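Local coordinates for B-type Cna protein (Enterococcus faecium, PDB 6FWY), which is of uncharacterised function but, as a surface-protein thioester domain, probably belongs to a bacterial adhesin that attaches covalently to its target through an internal thioester bond, at residues A105-L108 with V109-V112; R136-K139 with A140-I144. All coordinates share one frame; numbering follows the deposited sequence.

Contact 1: residues A105-L108 with V109-V112; sequences ATQL and VSWV
Q107 lies over one face of the W111 indole, one helical turn further along, and two parts of its side chain do the touching. Q107 CG sits 3.7 Å from the centroid of the six-membered ring of W111, 9° off its normal, a CH-pi contact. The amide NE2 of Q107 lies 3.1 Å above the W111 ring plane, displaced toward the rim. Q107 NE2 also comes within 3.2 Å of W111 NE1, two donors together and so no hydrogen bond. The amide plane is turned 40° from the indole, so this is not a parallel stack. Torsions explain the fit: Q107 sends CG anti to its own N and then bends at chi2 (58°), folding the amide across the ring, while W111 has CG beside its own N. L108 adds a looser apolar touch, CD1 lying 4.2 Å from W111 CE3. Regular i to i+4 helix bonds join the backbones, W111 N to Q107 O at 2.9 Å and S110 N to T106 O at 3.0 Å. Beyond the helix, Q107 OE1 accepts from C52 N, while S110 OG bonds to C52 O. The indole face and the C52 backbone thus hold the amide from two directions. Family knowledge of Cys-Gln thioesters makes C52 and Q107 the probable thioester pair; Q107 retains NE2 here, consistent with the carboxamide rather than a closed thioester.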
loop_
_atom_site.group_PDB
_atom_site.type_symbol
_atom_site.label_atom_id
_atom_site.label_comp_id
_atom_site.label_asym_id
_atom_site.label_seq_id
_atom_site.Cartn_x
_atom_site.Cartn_y
_atom_site.Cartn_z
ATOM N N ALA A 105 9.807 4.632 18.614
ATOM C CA ALA A 105 9.703 3.166 18.520
ATOM C C ALA A 105 9.545 2.722 17.085
ATOM O O ALA A 105 10.179 1.766 16.667
ATOM C CB ALA A 105 8.525 2.648 19.338
ATOM N N THR A 106 8.722 3.436 16.331
ATOM C CA THR A 106 8.511 3.111 14.933
ATOM C C THR A 106 9.780 3.416 14.115
ATOM O O THR A 106 10.167 2.620 13.270
ATOM C CB THR A 106 7.252 3.819 14.357
ATOM O OG1 THR A 106 6.158 3.690 15.269
ATOM C CG2 THR A 106 6.846 3.211 13.060
ATOM N N GLN A 107 10.423 4.545 14.377
ATOM C CA GLN A 107 11.684 4.898 13.702
ATOM C C GLN A 107 12.788 3.863 14.002
ATOM O O GLN A 107 13.628 3.575 13.150
ATOM C CB GLN A 107 12.130 6.317 14.103
ATOM C CG GLN A 107 13.490 6.781 13.574
ATOM C CD GLN A 107 13.566 6.746 12.058
ATOM O OE1 GLN A 107 12.993 7.587 11.387
ATOM N NE2 GLN A 107 14.276 5.767 11.519
ATOM N N LEU A 108 12.772 3.314 15.213
ATOM C CA LEU A 108 13.732 2.282 15.590
ATOM C C LEU A 108 13.535 1.031 14.715
ATOM O O LEU A 108 14.486 0.505 14.165
ATOM C CB LEU A 108 13.591 1.983 17.086
ATOM C CG LEU A 108 14.635 1.123 17.787
ATOM C CD1 LEU A 108 16.074 1.608 17.563
ATOM C CD2 LEU A 108 14.262 1.149 19.264
ATOM N N VAL A 109 12.282 0.612 14.537
ATOM C CA VAL A 109 11.922 -0.448 13.577
ATOM C C VAL A 109 12.426 -0.117 12.162
ATOM O O VAL A 109 13.071 -0.950 11.522
ATOM C CB VAL A 109 10.396 -0.713 13.539
ATOM C CG1 VAL A 109 10.016 -1.676 12.411
ATOM C CG2 VAL A 109 9.950 -1.265 14.873
ATOM N N SER A 110 12.153 1.086 11.693
ATOM C CA SER A 110 12.650 1.509 10.383
ATOM C C SER A 110 14.178 1.336 10.223
ATOM O O SER A 110 14.645 0.813 9.216
ATOM C CB SER A 110 12.261 2.964 10.102
ATOM O OG SER A 110 12.631 3.341 8.792
ATOM N N TRP A 111 14.934 1.780 11.222
ATOM C CA TRP A 111 16.395 1.687 11.182
ATOM C C TRP A 111 16.873 0.231 11.098
ATOM O O TRP A 111 17.767 -0.081 10.331
ATOM C CB TRP A 111 17.031 2.382 12.389
ATOM C CG TRP A 111 17.123 3.899 12.314
ATOM C CD1 TRP A 111 17.351 4.667 11.195
ATOM C CD2 TRP A 111 17.046 4.813 13.408
ATOM N NE1 TRP A 111 17.426 5.979 11.536
ATOM C CE2 TRP A 111 17.232 6.108 12.880
ATOM C CE3 TRP A 111 16.824 4.669 14.776
ATOM C CZ2 TRP A 111 17.195 7.257 13.678
ATOM C CZ3 TRP A 111 16.815 5.802 15.575
ATOM C CH2 TRP A 111 16.988 7.074 15.031
ATOM N N VAL A 112 16.246 -0.641 11.884
ATOM C CA VAL A 112 16.566 -2.070 11.899
ATOM C C VAL A 112 16.184 -2.730 10.580
ATOM O O VAL A 112 16.991 -3.415 9.983
ATOM C CB VAL A 112 15.891 -2.775 13.091
ATOM C CG1 VAL A 112 16.087 -4.294 13.030
ATOM C CG2 VAL A 112 16.464 -2.228 14.396
#

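Contact 2: residues R136-K139 with A140-I144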
loop_
_atom_site.group_PDB
_atom_site.type_symbol
_atom_site.label_atom_id
_atom_site.label_comp_id
_atom_site.label_asym_id
_atom_site.label_seq_id
_atom_site.Cartn_x
_atom_site.Cartn_y
_atom_site.Cartn_z
ATOM N N ARG A 136 8.946 1.356 27.889
ATOM C CA ARG A 136 7.755 1.571 27.050
ATOM C C ARG A 136 8.135 1.591 25.567
ATOM O O ARG A 136 7.486 0.949 24.746
ATOM C CB ARG A 136 7.038 2.866 27.436
ATOM C CG ARG A 136 6.286 2.783 28.752
ATOM C CD ARG A 136 5.356 3.963 28.940
ATOM N NE ARG A 136 6.087 5.230 28.997
ATOM C CZ ARG A 136 6.517 5.833 30.111
ATOM N NH1 ARG A 136 6.318 5.296 31.309
ATOM N NH2 ARG A 136 7.178 6.989 30.021
ATOM N N VAL A 137 9.222 2.292 25.243
ATOM C CA VAL A 137 9.750 2.289 23.875
ATOM C C VAL A 137 10.130 0.873 23.401
ATOM O O VAL A 137 9.774 0.470 22.280
ATOM C CB VAL A 137 10.932 3.279 23.712
ATOM C CG1 VAL A 137 11.617 3.121 22.362
ATOM C CG2 VAL A 137 10.439 4.698 23.879
ATOM N N LYS A 138 10.822 0.123 24.265
ATOM C CA LYS A 138 11.179 -1.266 23.969
ATOM C C LYS A 138 9.945 -2.154 23.692
ATOM O O LYS A 138 9.931 -2.933 22.743
ATOM C CB LYS A 138 11.980 -1.852 25.131
ATOM C CG LYS A 138 12.560 -3.217 24.847
ATOM C CD LYS A 138 13.496 -3.690 25.954
ATOM C CE LYS A 138 14.146 -4.977 25.504
ATOM N NZ LYS A 138 14.720 -5.728 26.647
ATOM N N LYS A 139 8.941 -2.036 24.549
ATOM C CA LYS A 139 7.675 -2.754 24.401
ATOM C C LYS A 139 6.988 -2.402 23.063
ATOM O O LYS A 139 6.602 -3.296 22.309
ATOM C CB LYS A 139 6.763 -2.432 25.595
ATOM C CG LYS A 139 5.545 -3.335 25.732
ATOM C CD LYS A 139 4.528 -2.769 26.713
ATOM C CE LYS A 139 3.223 -3.534 26.676
ATOM N NZ LYS A 139 2.968 -4.246 27.954
ATOM N N ALA A 140 6.876 -1.110 22.769
ATOM C CA ALA A 140 6.337 -0.645 21.476
ATOM C C ALA A 140 7.132 -1.147 20.276
ATOM O O ALA A 140 6.539 -1.649 19.317
ATOM C CB ALA A 140 6.242 0.879 21.439
ATOM N N PHE A 141 8.461 -1.013 20.344
ATOM C CA PHE A 141 9.378 -1.550 19.315
ATOM C C PHE A 141 9.117 -3.026 19.014
ATOM O O PHE A 141 8.935 -3.407 17.857
ATOM C CB PHE A 141 10.858 -1.386 19.736
ATOM C CG PHE A 141 11.820 -2.135 18.849
ATOM C CD1 PHE A 141 12.267 -1.571 17.674
ATOM C CD2 PHE A 141 12.234 -3.416 19.171
ATOM C CE1 PHE A 141 13.114 -2.265 16.823
ATOM C CE2 PHE A 141 13.072 -4.131 18.317
ATOM C CZ PHE A 141 13.530 -3.558 17.150
ATOM N N GLU A 142 9.116 -3.849 20.059
ATOM C CA GLU A 142 8.932 -5.293 19.911
ATOM C C GLU A 142 7.586 -5.673 19.300
ATOM O O GLU A 142 7.497 -6.610 18.508
ATOM C CB GLU A 142 9.118 -5.996 21.257
ATOM C CG GLU A 142 10.561 -5.968 21.703
ATOM C CD GLU A 142 10.780 -6.443 23.130
ATOM O OE1 GLU A 142 9.817 -6.840 23.840
ATOM O OE2 GLU A 142 11.952 -6.428 23.559
ATOM N N LYS A 143 6.540 -4.955 19.686
ATOM C CA LYS A 143 5.234 -5.153 19.068
ATOM C C LYS A 143 5.318 -4.845 17.570
ATOM O O LYS A 143 4.965 -5.672 16.752
ATOM C CB LYS A 143 4.173 -4.273 19.732
ATOM C CG LYS A 143 2.754 -4.590 19.265
ATOM C CD LYS A 143 1.699 -3.913 20.122
ATOM C CE LYS A 143 0.443 -3.522 19.319
ATOM N NZ LYS A 143 -0.551 -4.616 19.240
ATOM N N ILE A 144 5.802 -3.661 17.226
ATOM C CA ILE A 144 5.820 -3.207 15.826
ATOM C C ILE A 144 6.746 -4.099 14.990
ATOM O O ILE A 144 6.379 -4.525 13.891
ATOM C CB ILE A 144 6.216 -1.713 15.701
ATOM C CG1 ILE A 144 5.211 -0.813 16.448
ATOM C CG2 ILE A 144 6.277 -1.268 14.241
ATOM C CD1 ILE A 144 5.790 0.565 16.794
#
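F141 N donates to V137 O at 2.8 Å and A140 N to R136 O at 2.9 Å, the latter nearly straight at 172°. E142 N to K138 O (3.0 Å) and K143 N to K139 O (3.1 Å) continue the same i to i+4 pattern, which identifies continuous alpha-helix. Among the side chains the main polar feature is weaker: K138 and E142 carry opposite charges, but NZ and OE2 are 4.2 Å apart, beyond a salt bridge. The carboxylate instead meets the methylenes of the lysine: E142 OE2 lies 3.3 Å from K138 CE and nearly as close to K138 CG. E142 places CG beside its own N (chi1 -70°) and then extends, while K138 has CG anti to N and stays straight to its tip; the two chains therefore pass one another at a slant. A cation-pi contact with W124 engages the K138 ammonium, and any pull from E142 is probably a modest, longer-range one. R136 NE forms a salt bridge with E101 of helix 99-113. Packing between the two segments is mostly of beta carbons on the preceding turn's carbonyls: F141 CB lies 3.3 Å from V137 O, and A140 CB 3.5 Å from R136 O. The F141 ring leads away from the preceding turn, with K138 O at its edge, near its plane. With A140 and I144 it forms the side of helix 131-150 that packs on helix 99-113, while V137 turns to the loop at Y24 and the charged chains of K139, E142 and K143 remain exposed.

Contact 1 lies within helix 99-113 and contact 2 within helix 131-150, their centres about 10 Å apart. They meet directly. A105 CB comes within 3.6 Å of A140 CB, small residue against small residue. Alongside, F141 wedges CD1 between two side chains, 3.6 Å from both L108 CG and V109 CG2. I144 CD1 packs 3.5 Å from T106 OG1, a hydroxyl hydrogen-bonded to A102 O and F86 N. The interface thus uses A105, T106, L108 and V109, whereas Q107 and S110 engage C52 at the probable thioester site. Contact 2 is linked to that site indirectly, by packing on the helix carrying Q107. A tetraethylene glycol about 4 Å from the R136 side chain probably comes from the crystallisation liquor.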